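Local coordinates for prophenoloxidase b (Marsupenaeus japonicus, PDB 3WKY), which is a type 3 copper protein, the proenzyme of a phenoloxidase that probably hydroxylates monophenols and oxidises the resulting o-diphenols, at residues S549-T557 with S614-P622; L113-E122 with W200-I210. All coordinates share one frame; numbering follows the deposited sequence. Where two conformers were deposited one is given.

Contact 1 (S549-T557 with S614-P622); sequences SNESSILST and SSSSFCGRP. With NAG (2-acetamido-2-deoxy-beta-D-glucopyranose), chain F.
Ile554 meets Phe618 with its branch methyl: CG2 sits 4.1 Å from the ring centroid and 28° off the ring normal, a CH-pi contact over one face. The two side chains lie alongside each other and point the same way. Ile554 CG2 is placed for this by lying anti to the carbonyl carbon, with CG1 between the backbone N and that carbon (chi1 73°). The backbone of the same isoleucine is held by Ser616, whose OG donates to Ile554 O at 2.7 Å from above the carbonyl plane. Ser616 OG also accepts from Phe618 N, which defines an ST turn; Ser552 OG makes a second with Ile554 N, so both loops of this immunoglobulin-like domain bring such a turn to the contact. A backbone bond joins the loops as well: Ser617 N reaches Ser553 O at 2.8 Å, nearly straight at 164°. The hydroxyls of Ser553 and Ser617 are both hydrogen-bonded to Glu529. Farther out, at an exposed margin, Thr557 CG2 comes within 3.5 Å of Ser614 CB, although Ser614 is poorly ordered. The 3-10 segment at the other end carries an N-linked sugar, Asn550 ND2 being bonded to NAG C1 at 1.4 Å.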
loop_
_atom_site.group_PDB
_atom_site.type_symbol
_atom_site.label_atom_id
_atom_site.label_comp_id
_atom_site.label_asym_id
_atom_site.label_seq_id
_atom_site.Cartn_x
_atom_site.Cartn_y
_atom_site.Cartn_z
ATOM N N SER A 549 28.446 -24.410 -40.831
ATOM C CA SER A 549 27.928 -24.102 -39.497
ATOM C C SER A 549 28.620 -24.905 -38.393
ATOM O O SER A 549 28.824 -24.391 -37.289
ATOM C CB SER A 549 26.400 -24.238 -39.471
ATOM O OG SER A 549 25.968 -25.547 -39.800
ATOM N N ASN A 550 29.034 -26.138 -38.691
ATOM C CA ASN A 550 29.725 -26.970 -37.695
ATOM C C ASN A 550 31.117 -26.445 -37.363
ATOM O O ASN A 550 31.744 -26.916 -36.424
ATOM C CB ASN A 550 29.851 -28.427 -38.161
ATOM C CG ASN A 550 28.594 -29.241 -37.933
ATOM O OD1 ASN A 550 27.566 -28.722 -37.501
ATOM N ND2 ASN A 550 28.675 -30.544 -38.244
ATOM N N GLU A 551 31.611 -25.480 -38.137
ATOM C CA GLU A 551 32.931 -24.916 -37.879
ATOM C C GLU A 551 32.868 -23.680 -36.998
ATOM O O GLU A 551 33.907 -23.116 -36.658
ATOM C CB GLU A 551 33.619 -24.480 -39.189
ATOM C CG GLU A 551 33.737 -25.522 -40.269
ATOM C CD GLU A 551 34.470 -24.966 -41.488
ATOM O OE1 GLU A 551 35.717 -25.022 -41.499
ATOM O OE2 GLU A 551 33.804 -24.442 -42.407
ATOM N N SER A 552 31.662 -23.236 -36.659
ATOM C CA SER A 552 31.504 -21.950 -35.965
ATOM C C SER A 552 32.388 -21.794 -34.734
ATOM O O SER A 552 32.569 -22.733 -33.960
ATOM C CB SER A 552 30.056 -21.733 -35.533
ATOM O OG SER A 552 29.997 -20.591 -34.696
ATOM N N SER A 553 32.904 -20.585 -34.540
ATOM C CA SER A 553 33.719 -20.272 -33.376
ATOM C C SER A 553 32.991 -20.505 -32.050
ATOM O O SER A 553 33.633 -20.684 -31.011
ATOM C CB SER A 553 34.152 -18.814 -33.449
ATOM O OG SER A 553 33.023 -17.977 -33.625
ATOM N N ILE A 554 31.661 -20.501 -32.067
ATOM C CA ILE A 554 30.926 -20.643 -30.785
ATOM C C ILE A 554 30.784 -22.106 -30.352
ATOM O O ILE A 554 30.412 -22.396 -29.212
ATOM C CB ILE A 554 29.540 -19.961 -30.807
ATOM C CG1 ILE A 554 28.558 -20.766 -31.664
ATOM C CG2 ILE A 554 29.666 -18.480 -31.260
ATOM C CD1 ILE A 554 27.151 -20.164 -31.737
ATOM N N LEU A 555 31.095 -23.024 -31.260
ATOM C CA LEU A 555 31.062 -24.456 -30.961
ATOM C C LEU A 555 32.459 -24.939 -30.570
ATOM O O LEU A 555 33.454 -24.289 -30.890
ATOM C CB LEU A 555 30.572 -25.232 -32.188
ATOM C CG LEU A 555 29.214 -24.799 -32.746
ATOM C CD1 LEU A 555 28.877 -25.538 -34.040
ATOM C CD2 LEU A 555 28.112 -25.026 -31.688
ATOM N N SER A 556 32.543 -26.065 -29.870
ATOM C CA SER A 556 33.846 -26.663 -29.588
ATOM C C SER A 556 34.231 -27.524 -30.798
ATOM O O SER A 556 33.994 -27.137 -31.936
ATOM C CB SER A 556 33.789 -27.524 -28.327
ATOM O OG SER A 556 32.858 -28.576 -28.488
ATOM N N THR A 557 34.792 -28.701 -30.550
ATOM C CA THR A 557 35.119 -29.624 -31.637
ATOM C C THR A 557 34.342 -30.933 -31.525
ATOM O O THR A 557 33.859 -31.469 -32.524
ATOM C CB THR A 557 36.619 -29.927 -31.683
ATOM O OG1 THR A 557 37.061 -30.327 -30.381
ATOM C CG2 THR A 557 37.395 -28.689 -32.118
ATOM N N SER A 614 40.249 -24.257 -30.947
ATOM C CA SER A 614 39.341 -25.393 -31.035
ATOM C C SER A 614 38.312 -25.368 -29.899
ATOM O O SER A 614 37.347 -26.139 -29.899
ATOM C CB SER A 614 40.124 -26.707 -31.027
ATOM O OG SER A 614 40.750 -26.926 -29.775
ATOM N N SER A 615 38.522 -24.480 -28.931
ATOM C CA SER A 615 37.557 -24.288 -27.852
ATOM C C SER A 615 36.499 -23.262 -28.279
ATOM O O SER A 615 36.756 -22.449 -29.172
ATOM C CB SER A 615 38.266 -23.819 -26.581
ATOM O OG SER A 615 38.753 -22.498 -26.737
ATOM N N SER A 616 35.317 -23.304 -27.664
ATOM C CA SER A 616 34.282 -22.301 -27.961
ATOM C C SER A 616 34.770 -20.900 -27.599
ATOM O O SER A 616 35.385 -20.706 -26.551
ATOM C CB SER A 616 32.992 -22.604 -27.198
ATOM O OG SER A 616 32.071 -21.520 -27.291
ATOM N N SER A 617 34.492 -19.922 -28.456
ATOM C CA SER A 617 34.856 -18.536 -28.169
ATOM C C SER A 617 34.141 -18.008 -26.911
ATOM O O SER A 617 34.585 -17.032 -26.296
ATOM C CB SER A 617 34.536 -17.644 -29.364
ATOM O OG SER A 617 33.178 -17.783 -29.728
ATOM N N PHE A 618 33.038 -18.643 -26.538
ATOM C CA PHE A 618 32.328 -18.248 -25.312
ATOM C C PHE A 618 33.047 -18.772 -24.064
ATOM O O PHE A 618 32.856 -18.246 -22.960
ATOM C CB PHE A 618 30.892 -18.795 -25.312
ATOM C CG PHE A 618 29.976 -18.166 -26.341
ATOM C CD1 PHE A 618 30.257 -16.927 -26.891
ATOM C CD2 PHE A 618 28.811 -18.819 -26.728
ATOM C CE1 PHE A 618 29.398 -16.348 -27.830
ATOM C CE2 PHE A 618 27.942 -18.249 -27.662
ATOM C CZ PHE A 618 28.243 -17.002 -28.212
ATOM N N CYS A 619 33.866 -19.810 -24.242
ATOM C CA CYS A 619 34.513 -20.504 -23.124
ATOM C C CYS A 619 35.981 -20.125 -22.972
ATOM O O CYS A 619 36.539 -20.154 -21.870
ATOM C CB CYS A 619 34.416 -22.019 -23.323
ATOM S SG CYS A 619 32.728 -22.657 -23.451
ATOM N N GLY A 620 36.619 -19.790 -24.088
ATOM C CA GLY A 620 38.040 -19.494 -24.065
ATOM C C GLY A 620 38.884 -20.735 -23.811
ATOM O O GLY A 620 38.359 -21.853 -23.733
ATOM N N ARG A 621 40.196 -20.533 -23.693
ATOM C CA ARG A 621 41.137 -21.612 -23.397
ATOM C C ARG A 621 41.822 -21.319 -22.083
ATOM O O ARG A 621 42.385 -20.239 -21.906
ATOM C CB ARG A 621 42.209 -21.730 -24.486
ATOM C CG ARG A 621 41.704 -22.114 -25.859
ATOM C CD ARG A 621 42.858 -22.441 -26.806
ATOM N NE ARG A 621 43.071 -23.881 -26.964
ATOM C CZ ARG A 621 43.826 -24.627 -26.161
ATOM N NH1 ARG A 621 44.449 -24.076 -25.128
ATOM N NH2 ARG A 621 43.957 -25.928 -26.388
ATOM N N PRO A 622 41.788 -22.283 -21.154
ATOM C CA PRO A 622 42.333 -22.075 -19.809
ATOM C C PRO A 622 43.800 -21.660 -19.821
ATOM O O PRO A 622 44.219 -20.849 -18.991
ATOM C CB PRO A 622 42.189 -23.458 -19.158
ATOM C CG PRO A 622 41.051 -24.101 -19.894
ATOM C CD PRO A 622 41.170 -23.613 -21.308
HETATM C C1 NAG F . 27.409 -31.237 -38.147
HETATM C C2 NAG F . 27.664 -32.363 -39.153
HETATM C C3 NAG F . 26.461 -33.298 -39.186
HETATM C C4 NAG F . 26.205 -33.844 -37.790
HETATM C C5 NAG F . 26.147 -32.728 -36.750
HETATM C C6 NAG F . 26.179 -33.322 -35.348
HETATM C C7 NAG F . 29.143 -32.163 -41.071
HETATM C C8 NAG F . 29.177 -32.088 -42.570
HETATM N N2 NAG F . 27.985 -31.859 -40.481
HETATM O O3 NAG F . 26.695 -34.369 -40.069
HETATM O O4 NAG F . 24.989 -34.560 -37.773
HETATM O O5 NAG F . 27.239 -31.832 -36.871
HETATM O O6 NAG F . 27.515 -33.643 -35.027
HETATM O O7 NAG F . 30.149 -32.493 -40.442
#

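Contact 2 (L113-E122 with W200-I210); sequences LAALYHTYYE and WHWHLSNPYYI. With CUO (Cu2-o2 cluster), chain J.
Leu204 and Trp200 pack against Ala114 and Tyr117 where helices 109-122 and 193-205 meet, their local axes 9.0 Å apart at closest approach and crossing at -65°. Leu204 CD1 lies 4.0 Å from Tyr117 CB, while Ala114 CB is at the same distance from Trp200 CH2. The indole is turned edge-on to the phenol in a T-shaped pair: Trp200 NE1 stands over the face of Tyr117, 3.5 Å from Tyr117 CD2, with the planes almost perpendicular. His201 and Tyr121 extend this into an aromatic cluster. Ser205 CB sits over the face of Tyr121, 3.7 Å from the ring centroid, a CH-pi contact, and Tyr121 OH hydrogen-bonds His201 ND1 at 2.7 Å at the imidazole edge. A phenylalanine in place of Tyr121 lacks the hydroxyl and would probably leave His201 ND1 without this partner, its imidazole freer to turn. Near the C-terminal end of helix 193-205, Leu204 O accepts from His118 ND1 at 2.8 Å and 156°; the imidazole reaches it with CG anti to the backbone N (chi1 179°). Ile210 CD1 meets the His118 edge. Since His203, beside Leu204, binds a copper of the dicopper cluster with NE2 at 2.3 Å, these buried bonds and rings probably help to fix the backbone of a copper-ligand helix against the all-alpha domain.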
loop_
_atom_site.group_PDB
_atom_site.type_symbol
_atom_site.label_atom_id
_atom_site.label_comp_id
_atom_site.label_asym_id
_atom_site.label_seq_id
_atom_site.Cartn_x
_atom_site.Cartn_y
_atom_site.Cartn_z
ATOM N N LEU A 113 32.205 -34.561 -8.547
ATOM C CA LEU A 113 32.025 -34.370 -9.985
ATOM C C LEU A 113 32.499 -33.013 -10.485
ATOM O O LEU A 113 33.143 -32.930 -11.534
ATOM C CB LEU A 113 30.562 -34.589 -10.384
ATOM C CG LEU A 113 30.096 -36.036 -10.282
ATOM C CD1 LEU A 113 28.626 -36.144 -10.600
ATOM C CD2 LEU A 113 30.923 -36.908 -11.236
ATOM N N ALA A 114 32.180 -31.948 -9.753
ATOM C CA ALA A 114 32.594 -30.604 -10.164
ATOM C C ALA A 114 34.115 -30.500 -10.198
ATOM O O ALA A 114 34.694 -29.995 -11.162
ATOM C CB ALA A 114 32.008 -29.552 -9.222
ATOM N N ALA A 115 34.756 -30.988 -9.139
ATOM C CA ALA A 115 36.216 -30.999 -9.048
ATOM C C ALA A 115 36.857 -31.782 -10.204
ATOM O O ALA A 115 37.889 -31.366 -10.752
ATOM C CB ALA A 115 36.661 -31.568 -7.682
ATOM N N LEU A 116 36.243 -32.901 -10.582
ATOM C CA LEU A 116 36.750 -33.721 -11.682
ATOM C C LEU A 116 36.676 -32.989 -13.019
ATOM O O LEU A 116 37.643 -32.966 -13.785
ATOM C CB LEU A 116 35.967 -35.030 -11.788
ATOM C CG LEU A 116 36.555 -36.269 -11.118
ATOM C CD1 LEU A 116 35.741 -37.495 -11.505
ATOM C CD2 LEU A 116 38.018 -36.437 -11.518
ATOM N N TYR A 117 35.522 -32.391 -13.311
ATOM C CA TYR A 117 35.379 -31.637 -14.560
ATOM C C TYR A 117 36.361 -30.472 -14.582
ATOM O O TYR A 117 36.999 -30.208 -15.607
ATOM C CB TYR A 117 33.943 -31.119 -14.740
ATOM C CG TYR A 117 32.960 -32.126 -15.304
ATOM C CD1 TYR A 117 32.821 -32.299 -16.670
ATOM C CD2 TYR A 117 32.137 -32.873 -14.461
ATOM C CE1 TYR A 117 31.908 -33.209 -17.191
ATOM C CE2 TYR A 117 31.223 -33.786 -14.970
ATOM C CZ TYR A 117 31.113 -33.950 -16.331
ATOM O OH TYR A 117 30.201 -34.857 -16.832
ATOM N N HIS A 118 36.488 -29.767 -13.461
ATOM C CA HIS A 118 37.416 -28.638 -13.404
ATOM C C HIS A 118 38.843 -29.105 -13.671
ATOM O O HIS A 118 39.634 -28.412 -14.330
ATOM C CB HIS A 118 37.364 -27.936 -12.048
ATOM C CG HIS A 118 38.322 -26.794 -11.928
ATOM N ND1 HIS A 118 38.374 -25.762 -12.848
ATOM C CD2 HIS A 118 39.269 -26.512 -11.002
ATOM C CE1 HIS A 118 39.306 -24.901 -12.488
ATOM N NE2 HIS A 118 39.864 -25.332 -11.367
ATOM N N THR A 119 39.160 -30.286 -13.154
ATOM C CA THR A 119 40.485 -30.887 -13.330
ATOM C C THR A 119 40.829 -31.124 -14.802
ATOM O O THR A 119 41.973 -30.898 -15.220
ATOM C CB THR A 119 40.591 -32.190 -12.531
ATOM O OG1 THR A 119 40.547 -31.880 -11.131
ATOM C CG2 THR A 119 41.903 -32.921 -12.851
ATOM N N TYR A 120 39.856 -31.563 -15.594
ATOM C CA TYR A 120 40.100 -31.738 -17.027
ATOM C C TYR A 120 40.413 -30.417 -17.729
ATOM O O TYR A 120 41.159 -30.399 -18.703
ATOM C CB TYR A 120 38.921 -32.426 -17.714
ATOM C CG TYR A 120 38.920 -33.936 -17.644
ATOM C CD1 TYR A 120 38.662 -34.596 -16.448
ATOM C CD2 TYR A 120 39.143 -34.706 -18.783
ATOM C CE1 TYR A 120 38.637 -35.974 -16.380
ATOM C CE2 TYR A 120 39.115 -36.098 -18.723
ATOM C CZ TYR A 120 38.863 -36.720 -17.514
ATOM O OH TYR A 120 38.832 -38.095 -17.432
ATOM N N TYR A 121 39.841 -29.313 -17.251
ATOM C CA TYR A 121 40.154 -28.011 -17.829
ATOM C C TYR A 121 41.532 -27.523 -17.396
ATOM O O TYR A 121 42.255 -26.911 -18.173
ATOM C CB TYR A 121 39.087 -26.959 -17.459
ATOM C CG TYR A 121 37.820 -27.140 -18.248
ATOM C CD1 TYR A 121 37.742 -26.700 -19.562
ATOM C CD2 TYR A 121 36.709 -27.764 -17.691
ATOM C CE1 TYR A 121 36.599 -26.874 -20.304
ATOM C CE2 TYR A 121 35.556 -27.945 -18.430
ATOM C CZ TYR A 121 35.515 -27.495 -19.740
ATOM O OH TYR A 121 34.390 -27.669 -20.496
ATOM N N GLU A 122 41.902 -27.798 -16.155
ATOM C CA GLU A 122 43.134 -27.251 -15.596
ATOM C C GLU A 122 44.366 -28.090 -15.938
ATOM O O GLU A 122 45.454 -27.549 -16.130
ATOM C CB GLU A 122 43.014 -27.075 -14.080
ATOM C CG GLU A 122 42.385 -25.752 -13.656
ATOM C CD GLU A 122 43.164 -24.552 -14.170
ATOM O OE1 GLU A 122 42.738 -23.948 -15.175
ATOM O OE2 GLU A 122 44.210 -24.215 -13.575
ATOM N N TRP A 200 27.166 -25.343 -16.859
ATOM C CA TRP A 200 28.066 -26.044 -15.937
ATOM C C TRP A 200 29.518 -25.988 -16.447
ATOM O O TRP A 200 30.437 -25.594 -15.716
ATOM C CB TRP A 200 27.565 -27.483 -15.795
ATOM C CG TRP A 200 28.485 -28.553 -15.219
ATOM C CD1 TRP A 200 29.416 -29.300 -15.906
ATOM C CD2 TRP A 200 28.459 -29.086 -13.880
ATOM N NE1 TRP A 200 29.997 -30.226 -15.062
ATOM C CE2 TRP A 200 29.422 -30.122 -13.820
ATOM C CE3 TRP A 200 27.719 -28.784 -12.727
ATOM C CZ2 TRP A 200 29.678 -30.840 -12.647
ATOM C CZ3 TRP A 200 27.977 -29.506 -11.549
ATOM C CH2 TRP A 200 28.948 -30.522 -11.525
ATOM N N HIS A 201 29.715 -26.371 -17.703
ATOM C CA HIS A 201 31.056 -26.334 -18.283
ATOM C C HIS A 201 31.680 -24.953 -18.251
ATOM O O HIS A 201 32.869 -24.803 -17.922
ATOM C CB HIS A 201 31.049 -26.896 -19.704
ATOM C CG HIS A 201 31.084 -28.389 -19.736
ATOM N ND1 HIS A 201 32.262 -29.103 -19.625
ATOM C CD2 HIS A 201 30.095 -29.307 -19.849
ATOM C CE1 HIS A 201 31.994 -30.397 -19.672
ATOM N NE2 HIS A 201 30.689 -30.550 -19.806
ATOM N N TRP A 202 30.889 -23.938 -18.587
ATOM C CA TRP A 202 31.442 -22.592 -18.605
ATOM C C TRP A 202 31.990 -22.222 -17.236
ATOM O O TRP A 202 33.097 -21.686 -17.106
ATOM C CB TRP A 202 30.427 -21.540 -19.098
ATOM C CG TRP A 202 31.142 -20.239 -19.349
ATOM C CD1 TRP A 202 31.691 -19.814 -20.538
ATOM C CD2 TRP A 202 31.481 -19.252 -18.372
ATOM N NE1 TRP A 202 32.324 -18.601 -20.354
ATOM C CE2 TRP A 202 32.208 -18.239 -19.030
ATOM C CE3 TRP A 202 31.232 -19.120 -16.996
ATOM C CZ2 TRP A 202 32.692 -17.107 -18.360
ATOM C CZ3 TRP A 202 31.710 -17.997 -16.333
ATOM C CH2 TRP A 202 32.427 -17.004 -17.015
ATOM N N HIS A 203 31.213 -22.496 -16.194
ATOM C CA HIS A 203 31.627 -22.080 -14.873
ATOM C C HIS A 203 32.725 -22.941 -14.279
ATOM O O HIS A 203 33.402 -22.517 -13.350
ATOM C CB HIS A 203 30.434 -22.003 -13.932
ATOM C CG HIS A 203 29.632 -20.763 -14.131
ATOM N ND1 HIS A 203 30.030 -19.541 -13.639
ATOM C CD2 HIS A 203 28.473 -20.550 -14.796
ATOM C CE1 HIS A 203 29.141 -18.626 -13.979
ATOM N NE2 HIS A 203 28.194 -19.214 -14.682
ATOM N N LEU A 204 32.893 -24.143 -14.808
ATOM C CA LEU A 204 33.965 -24.998 -14.310
ATOM C C LEU A 204 35.239 -24.802 -15.126
ATOM O O LEU A 204 36.339 -25.105 -14.655
ATOM C CB LEU A 204 33.510 -26.456 -14.237
ATOM C CG LEU A 204 32.525 -26.680 -13.075
ATOM C CD1 LEU A 204 31.930 -28.075 -13.104
ATOM C CD2 LEU A 204 33.200 -26.421 -11.730
ATOM N N SER A 205 35.089 -24.268 -16.340
ATOM C CA SER A 205 36.239 -23.845 -17.137
ATOM C C SER A 205 36.729 -22.478 -16.675
ATOM O O SER A 205 37.930 -22.200 -16.676
ATOM C CB SER A 205 35.851 -23.773 -18.611
ATOM O OG SER A 205 36.974 -23.451 -19.418
ATOM N N ASN A 206 35.790 -21.622 -16.271
ATOM C CA ASN A 206 36.121 -20.259 -15.859
ATOM C C ASN A 206 35.586 -19.896 -14.480
ATOM O O ASN A 206 34.859 -18.909 -14.346
ATOM C CB ASN A 206 35.560 -19.274 -16.876
ATOM C CG ASN A 206 36.183 -19.451 -18.227
ATOM O OD1 ASN A 206 37.354 -19.133 -18.410
ATOM N ND2 ASN A 206 35.422 -19.993 -19.175
ATOM N N PRO A 207 35.959 -20.670 -13.448
ATOM C CA PRO A 207 35.357 -20.399 -12.136
ATOM C C PRO A 207 35.843 -19.085 -11.559
ATOM O O PRO A 207 37.004 -18.706 -11.716
ATOM C CB PRO A 207 35.840 -21.576 -11.280
ATOM C CG PRO A 207 37.146 -22.003 -11.924
ATOM C CD PRO A 207 36.949 -21.769 -13.397
ATOM N N TYR A 208 34.940 -18.384 -10.882
ATOM C CA TYR A 208 35.275 -17.095 -10.320
ATOM C C TYR A 208 36.309 -17.217 -9.208
ATOM O O TYR A 208 36.928 -16.215 -8.809
ATOM C CB TYR A 208 34.003 -16.404 -9.825
ATOM C CG TYR A 208 33.258 -17.173 -8.753
ATOM C CD1 TYR A 208 33.603 -17.038 -7.421
ATOM C CD2 TYR A 208 32.191 -18.012 -9.078
ATOM C CE1 TYR A 208 32.922 -17.723 -6.430
ATOM C CE2 TYR A 208 31.498 -18.705 -8.087
ATOM C CZ TYR A 208 31.876 -18.555 -6.772
ATOM O OH TYR A 208 31.204 -19.229 -5.765
ATOM N N TYR A 209 36.517 -18.441 -8.726
ATOM C CA TYR A 209 37.483 -18.647 -7.650
ATOM C C TYR A 209 38.873 -19.034 -8.177
ATOM O O TYR A 209 39.786 -19.316 -7.395
ATOM C CB TYR A 209 36.947 -19.670 -6.632
ATOM C CG TYR A 209 36.249 -20.851 -7.272
ATOM C CD1 TYR A 209 34.906 -20.782 -7.655
ATOM C CD2 TYR A 209 36.934 -22.034 -7.506
ATOM C CE1 TYR A 209 34.275 -21.867 -8.249
ATOM C CE2 TYR A 209 36.314 -23.117 -8.089
ATOM C CZ TYR A 209 34.990 -23.035 -8.458
ATOM O OH TYR A 209 34.390 -24.123 -9.049
ATOM N N ILE A 210 39.033 -19.031 -9.498
ATOM C CA ILE A 210 40.323 -19.375 -10.098
ATOM C C ILE A 210 41.433 -18.472 -9.560
ATOM O O ILE A 210 41.200 -17.304 -9.238
ATOM C CB ILE A 210 40.270 -19.286 -11.644
ATOM C CG1 ILE A 210 41.411 -20.091 -12.285
ATOM C CG2 ILE A 210 40.299 -17.831 -12.128
ATOM C CD1 ILE A 210 41.135 -21.588 -12.344
HETATM CU CU1 CUO J . 26.279 -18.220 -15.415
HETATM CU CU2 CUO J . 24.532 -16.169 -13.024
HETATM O O1 CUO J . 26.086 -17.189 -13.715
HETATM O O2 CUO J . 24.784 -18.218 -13.730
#

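From the N terminus, contact 2 comes first: segment 113-122 is joined to segment 200-210 across 77 intervening residues, tying the all-alpha domain to the copper-containing domain. Contact 1 follows, within the immunoglobulin-like domain, linking the loop after strand 541-548 to the loop after strand 588-598. Contact 2 closes before contact 1 opens, so the two are in series, neither nested nor crossed. Their centres lie about 17 Å apart, yet they touch: Trp202 NE1 probably donates to Phe618 O at 2.7 Å, and Asn206 ND2 probably to Cys619 O at 2.9 Å. The disulfide joins Cys619 to Cys572, and the side chain of Tyr121 touches Cys572 at this three-domain junction.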